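Local coordinates for BH0493 protein (Bacillus halodurans C-125, PDB 2QEE) that binds zinc and is probably a metal-dependent hydrolase of the amidohydrolase superfamily, its substrate not established, at residues C[247-261]-C[289-303]. Numbering follows the deposited sequence.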
loop_
_atom_site.group_PDB
_atom_site.type_symbol
_atom_site.label_atom_id
_atom_site.label_comp_id
_atom_site.label_asym_id
_atom_site.label_seq_id
_atom_site.Cartn_x
_atom_site.Cartn_y
_atom_site.Cartn_z
ATOM N N LEU C 247 23.650 -4.012 23.280
ATOM C CA LEU C 247 22.613 -4.963 23.716
ATOM C C LEU C 247 22.895 -5.422 25.150
ATOM O O LEU C 247 21.986 -5.372 25.995
ATOM C CB LEU C 247 22.496 -6.145 22.750
ATOM C CG LEU C 247 21.867 -5.766 21.388
ATOM C CD1 LEU C 247 21.828 -6.967 20.471
ATOM C CD2 LEU C 247 20.460 -5.158 21.573
ATOM N N PRO C 248 24.170 -5.826 25.452
ATOM C CA PRO C 248 24.427 -6.203 26.876
ATOM C C PRO C 248 24.149 -5.079 27.887
ATOM O O PRO C 248 23.530 -5.338 28.923
ATOM C CB PRO C 248 25.927 -6.538 26.901
ATOM C CG PRO C 248 26.289 -6.845 25.456
ATOM C CD PRO C 248 25.370 -6.011 24.603
ATOM N N VAL C 249 24.582 -3.851 27.596
ATOM C CA VAL C 249 24.310 -2.692 28.462
ATOM C C VAL C 249 22.809 -2.437 28.634
ATOM O O VAL C 249 22.291 -2.216 29.754
ATOM C CB VAL C 249 25.075 -1.416 28.016
ATOM C CG1 VAL C 249 24.592 -0.171 28.738
ATOM C CG2 VAL C 249 26.580 -1.587 28.225
ATOM N N ALA C 250 22.091 -2.500 27.506
ATOM C CA ALA C 250 20.634 -2.318 27.540
ATOM C C ALA C 250 19.951 -3.348 28.425
ATOM O O ALA C 250 19.008 -2.994 29.166
ATOM C CB ALA C 250 20.060 -2.396 26.086
ATOM N N GLU C 251 20.390 -4.607 28.307
ATOM C CA GLU C 251 19.796 -5.702 29.072
ATOM C C GLU C 251 20.059 -5.457 30.554
ATOM O O GLU C 251 19.163 -5.496 31.374
ATOM C CB GLU C 251 20.341 -7.074 28.667
ATOM C CG GLU C 251 19.597 -8.187 29.387
ATOM C CD GLU C 251 20.110 -9.553 29.110
ATOM O OE1 GLU C 251 20.951 -9.720 28.220
ATOM O OE2 GLU C 251 19.640 -10.489 29.797
ATOM N N LYS C 252 21.306 -5.163 30.866
ATOM C CA LYS C 252 21.703 -4.937 32.253
ATOM C C LYS C 252 20.898 -3.814 32.913
ATOM O O LYS C 252 20.445 -3.955 34.062
ATOM C CB LYS C 252 23.188 -4.628 32.288
ATOM C CG LYS C 252 23.695 -4.303 33.669
ATOM C CD LYS C 252 25.183 -4.330 33.674
ATOM C CE LYS C 252 25.691 -4.247 35.104
ATOM N NZ LYS C 252 27.164 -4.410 35.101
ATOM N N HIS C 253 20.754 -2.687 32.217
ATOM C CA HIS C 253 20.002 -1.540 32.680
ATOM C C HIS C 253 18.458 -1.563 32.409
ATOM O O HIS C 253 17.742 -0.632 32.785
ATOM C CB HIS C 253 20.590 -0.286 32.065
ATOM C CG HIS C 253 21.904 0.107 32.658
ATOM N ND1 HIS C 253 23.102 -0.457 32.265
ATOM C CD2 HIS C 253 22.202 0.980 33.646
ATOM C CE1 HIS C 253 24.088 0.079 32.969
ATOM N NE2 HIS C 253 23.567 0.947 33.818
ATOM N N ASN C 254 17.986 -2.629 31.778
ATOM C CA ASN C 254 16.598 -2.796 31.370
ATOM C C ASN C 254 16.116 -1.564 30.604
ATOM O O ASN C 254 15.040 -1.044 30.909
ATOM C CB ASN C 254 15.666 -3.060 32.559
ATOM C CG ASN C 254 14.325 -3.673 32.145
ATOM O OD1 ASN C 254 13.316 -3.466 32.836
ATOM N ND2 ASN C 254 14.292 -4.406 31.015
ATOM N N ILE C 255 16.908 -1.130 29.615
ATOM C CA ILE C 255 16.631 0.056 28.807
ATOM C C ILE C 255 16.324 -0.457 27.367
ATOM O O ILE C 255 17.132 -1.215 26.820
ATOM C CB ILE C 255 17.894 0.978 28.775
ATOM C CG1 ILE C 255 18.203 1.536 30.177
ATOM C CG2 ILE C 255 17.714 2.179 27.844
ATOM C CD1 ILE C 255 16.955 2.117 30.876
ATOM N N PRO C 256 15.159 -0.093 26.788
ATOM C CA PRO C 256 14.901 -0.514 25.379
ATOM C C PRO C 256 15.865 0.153 24.398
ATOM O O PRO C 256 16.427 1.263 24.690
ATOM C CB PRO C 256 13.470 -0.008 25.089
ATOM C CG PRO C 256 12.813 0.222 26.453
ATOM C CD PRO C 256 13.990 0.613 27.386
ATOM N N PHE C 257 16.014 -0.495 23.232
ATOM C CA PHE C 257 16.757 0.049 22.098
ATOM C C PHE C 257 15.743 0.486 21.021
ATOM O O PHE C 257 14.973 -0.363 20.536
ATOM C CB PHE C 257 17.595 -1.070 21.565
ATOM C CG PHE C 257 18.515 -0.675 20.431
ATOM C CD1 PHE C 257 18.945 0.629 20.272
ATOM C CD2 PHE C 257 18.943 -1.652 19.542
ATOM C CE1 PHE C 257 19.819 0.938 19.201
ATOM C CE2 PHE C 257 19.817 -1.334 18.483
ATOM C CZ PHE C 257 20.216 -0.027 18.326
ATOM N N ALA C 258 15.750 1.759 20.683
ATOM C CA ALA C 258 14.811 2.273 19.693
ATOM C C ALA C 258 15.527 2.313 18.360
ATOM O O ALA C 258 16.572 2.990 18.224
ATOM C CB ALA C 258 14.323 3.654 20.057
ATOM N N MET C 259 14.917 1.717 17.349
ATOM C CA MET C 259 15.503 1.710 16.020
ATOM C C MET C 259 14.520 2.378 15.064
ATOM O O MET C 259 13.385 1.949 14.977
ATOM C CB MET C 259 15.754 0.292 15.554
ATOM C CG MET C 259 16.670 -0.522 16.480
ATOM S SD MET C 259 17.094 -2.149 15.859
ATOM C CE MET C 259 15.601 -3.022 16.148
ATOM N N MET C 260 14.970 3.428 14.402
ATOM C CA MET C 260 14.156 4.151 13.431
ATOM C C MET C 260 14.760 3.845 12.063
ATOM O O MET C 260 15.821 4.369 11.747
ATOM C CB MET C 260 14.192 5.634 13.785
ATOM C CG MET C 260 13.713 5.810 15.258
ATOM S SD MET C 260 13.497 7.524 15.744
ATOM C CE MET C 260 14.558 8.470 14.693
ATOM N N ILE C 261 14.095 2.977 11.284
ATOM C CA ILE C 261 14.770 2.338 10.183
ATOM C C ILE C 261 14.193 2.853 8.843
ATOM O O ILE C 261 12.978 2.920 8.680
ATOM C CB ILE C 261 14.571 0.823 10.261
ATOM C CG1 ILE C 261 15.270 0.239 11.518
ATOM C CG2 ILE C 261 15.133 0.149 8.965
ATOM C CD1 ILE C 261 14.755 -1.179 11.925
ATOM N N LEU C 289 17.106 -9.795 15.803
ATOM C CA LEU C 289 17.291 -9.104 17.073
ATOM C C LEU C 289 16.202 -9.538 18.046
ATOM O O LEU C 289 16.504 -9.908 19.171
ATOM C CB LEU C 289 17.290 -7.595 16.854
ATOM C CG LEU C 289 18.627 -7.007 16.329
ATOM C CD1 LEU C 289 18.468 -5.555 15.855
ATOM C CD2 LEU C 289 19.709 -7.086 17.455
ATOM N N LEU C 290 14.947 -9.524 17.608
ATOM C CA LEU C 290 13.862 -9.873 18.522
ATOM C C LEU C 290 13.896 -11.321 19.022
ATOM O O LEU C 290 13.620 -11.608 20.207
ATOM C CB LEU C 290 12.532 -9.631 17.827
ATOM C CG LEU C 290 12.265 -8.145 17.578
ATOM C CD1 LEU C 290 11.090 -8.084 16.565
ATOM C CD2 LEU C 290 11.841 -7.381 18.920
ATOM N N ARG C 291 14.192 -12.237 18.104
ATOM C CA ARG C 291 14.238 -13.645 18.434
ATOM C C ARG C 291 15.427 -13.980 19.329
ATOM O O ARG C 291 15.277 -14.681 20.338
ATOM C CB ARG C 291 14.306 -14.479 17.166
ATOM C CG ARG C 291 14.500 -16.000 17.410
ATOM C CD ARG C 291 14.380 -16.786 16.141
ATOM N NE ARG C 291 15.306 -16.289 15.123
ATOM C CZ ARG C 291 14.886 -15.661 14.018
ATOM N NH1 ARG C 291 13.573 -15.544 13.805
ATOM N NH2 ARG C 291 15.769 -15.170 13.134
ATOM N N GLU C 292 16.591 -13.492 18.919
ATOM C CA GLU C 292 17.865 -13.843 19.553
ATOM C C GLU C 292 18.196 -13.082 20.834
ATOM O O GLU C 292 19.096 -13.531 21.581
ATOM C CB GLU C 292 19.041 -13.722 18.553
ATOM C CG GLU C 292 18.832 -14.480 17.265
ATOM C CD GLU C 292 18.605 -15.985 17.435
ATOM O OE1 GLU C 292 19.047 -16.563 18.447
ATOM O OE2 GLU C 292 17.958 -16.604 16.557
ATOM N N TYR C 293 17.493 -11.964 21.099
ATOM C CA TYR C 293 17.701 -11.164 22.293
ATOM C C TYR C 293 16.368 -10.990 23.065
ATOM O O TYR C 293 15.839 -9.872 23.159
ATOM C CB TYR C 293 18.338 -9.826 21.919
ATOM C CG TYR C 293 19.721 -10.036 21.369
ATOM C CD1 TYR C 293 20.834 -10.085 22.230
ATOM C CD2 TYR C 293 19.917 -10.253 19.991
ATOM C CE1 TYR C 293 22.130 -10.325 21.702
ATOM C CE2 TYR C 293 21.206 -10.496 19.456
ATOM C CZ TYR C 293 22.292 -10.547 20.347
ATOM O OH TYR C 293 23.550 -10.772 19.817
ATOM N N PRO C 294 15.796 -12.108 23.564
ATOM C CA PRO C 294 14.454 -12.094 24.202
ATOM C C PRO C 294 14.430 -11.290 25.474
ATOM O O PRO C 294 13.337 -10.909 25.968
ATOM C CB PRO C 294 14.220 -13.567 24.565
ATOM C CG PRO C 294 15.604 -14.178 24.625
ATOM C CD PRO C 294 16.388 -13.450 23.575
ATOM N N ASN C 295 15.613 -11.083 26.066
ATOM C CA ASN C 295 15.718 -10.290 27.281
ATOM C C ASN C 295 15.984 -8.824 27.036
ATOM O O ASN C 295 16.226 -8.066 27.976
ATOM C CB ASN C 295 16.795 -10.829 28.217
ATOM C CG ASN C 295 16.606 -12.289 28.553
ATOM O OD1 ASN C 295 17.558 -13.074 28.522
ATOM N ND2 ASN C 295 15.401 -12.668 28.849
ATOM N N ASN C 296 15.973 -8.417 25.750
ATOM C CA ASN C 296 16.093 -7.030 25.404
ATOM C C ASN C 296 14.755 -6.583 24.854
ATOM O O ASN C 296 14.022 -7.407 24.258
ATOM C CB ASN C 296 17.154 -6.809 24.299
ATOM C CG ASN C 296 18.569 -6.846 24.846
ATOM O OD1 ASN C 296 19.185 -7.926 24.887
ATOM N ND2 ASN C 296 19.100 -5.677 25.206
ATOM N N LYS C 297 14.469 -5.305 25.068
ATOM C CA LYS C 297 13.226 -4.652 24.516
ATOM C C LYS C 297 13.580 -3.703 23.364
ATOM O O LYS C 297 14.561 -2.964 23.450
ATOM C CB LYS C 297 12.536 -3.869 25.635
ATOM C CG LYS C 297 11.917 -4.876 26.652
ATOM C CD LYS C 297 11.046 -4.220 27.658
ATOM C CE LYS C 297 11.864 -3.510 28.691
ATOM N NZ LYS C 297 11.002 -3.220 29.903
ATOM N N PHE C 298 12.739 -3.688 22.301
ATOM C CA PHE C 298 13.048 -2.906 21.139
ATOM C C PHE C 298 11.825 -2.065 20.762
ATOM O O PHE C 298 10.689 -2.605 20.692
ATOM C CB PHE C 298 13.355 -3.843 19.968
ATOM C CG PHE C 298 14.529 -4.750 20.220
ATOM C CD1 PHE C 298 15.811 -4.339 19.787
ATOM C CD2 PHE C 298 14.389 -5.962 20.903
ATOM C CE1 PHE C 298 16.909 -5.156 20.029
ATOM C CE2 PHE C 298 15.533 -6.790 21.137
ATOM C CZ PHE C 298 16.768 -6.350 20.683
ATOM N N LEU C 299 12.056 -0.776 20.569
ATOM C CA LEU C 299 11.010 0.120 20.052
ATOM C C LEU C 299 11.352 0.312 18.591
ATOM O O LEU C 299 12.503 0.627 18.282
ATOM C CB LEU C 299 11.074 1.453 20.792
ATOM C CG LEU C 299 10.479 1.450 22.209
ATOM C CD1 LEU C 299 11.162 2.635 23.004
ATOM C CD2 LEU C 299 8.953 1.682 22.151
ATOM N N VAL C 300 10.395 0.145 17.673
ATOM C CA VAL C 300 10.736 0.314 16.234
ATOM C C VAL C 300 9.692 1.141 15.542
ATOM O O VAL C 300 8.491 0.955 15.799
ATOM C CB VAL C 300 10.824 -1.068 15.551
ATOM C CG1 VAL C 300 11.125 -0.972 13.981
ATOM C CG2 VAL C 300 11.923 -1.942 16.194
ATOM N N THR C 301 10.156 2.048 14.707
ATOM C CA THR C 301 9.320 2.739 13.723
ATOM C C THR C 301 10.067 2.654 12.380
ATOM O O THR C 301 11.321 2.640 12.366
ATOM C CB THR C 301 8.996 4.189 14.154
ATOM O OG1 THR C 301 7.853 4.680 13.433
ATOM C CG2 THR C 301 10.175 5.189 13.971
ATOM N N MET C 302 9.314 2.624 11.268
ATOM C CA MET C 302 9.976 2.425 9.960
ATOM C C MET C 302 9.509 3.482 8.994
ATOM O O MET C 302 8.392 3.986 9.109
ATOM C CB MET C 302 9.763 1.032 9.369
ATOM C CG MET C 302 10.406 -0.064 10.246
ATOM S SD MET C 302 10.324 -1.710 9.649
ATOM C CE MET C 302 11.798 -1.635 8.506
ATOM N N LEU C 303 10.379 3.813 8.048
ATOM C CA LEU C 303 10.079 5.001 7.223
ATOM C C LEU C 303 9.308 4.704 5.917
ATOM O O LEU C 303 8.641 5.613 5.374
ATOM C CB LEU C 303 11.386 5.740 6.885
ATOM C CG LEU C 303 11.277 7.154 6.300
ATOM C CD1 LEU C 303 10.471 8.159 7.127
ATOM C CD2 LEU C 303 12.768 7.712 6.095
HETATM O O HOH W 1 21.667 -8.765 25.722
HETATM O O HOH W 2 20.238 -12.018 26.879
HETATM O O HOH W 3 15.811 -5.427 28.943
HETATM O O HOH W 4 16.273 -3.879 26.742
HETATM O O HOH W 5 17.301 -3.400 24.350
#
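Strands 257-261 and 298-302 run parallel, axes 4.5 Å apart at closest, and six backbone hydrogen bonds from Phe-257 N–Lys-297 O to Leu-303 N–Ile-261 O join them as neighbours in the barrel sheet of an amidohydrolase-like fold. On the outer face Met-259 brings SD to 3.7 Å from Leu-289 CD1, and the bend at chi3 (-75°) then turns CE onto Val-300 CG2 and Phe-298 CD1. Phe-298 brings CE1 to the edge of the Phe-257 ring. Leu-247, on the preceding helix, divides its two methyls: CD1 sits over the centre of the Tyr-293 ring in a CH-pi contact, 3.4 Å from its centroid, while CD2 meets Phe-298 CE1. Buried Asn-296 ties loop to helix: ND2 donates to Leu-247 O at 3.0 Å, nearly straight (172°), although that carbonyl already accepts from Glu-251 N. Its other amide hydrogen reaches a water also bound to Lys-297 O, and OD1 takes a water shared with Glu-251. A leucine here would probably cost each water one partner and leave Leu-247 O only its helical bond. Apolar outer-face packing and a water-bridged amide thus join two beta-alpha units, while across the sheet Met-260's side chain lies about 4 Å from the zinc ion.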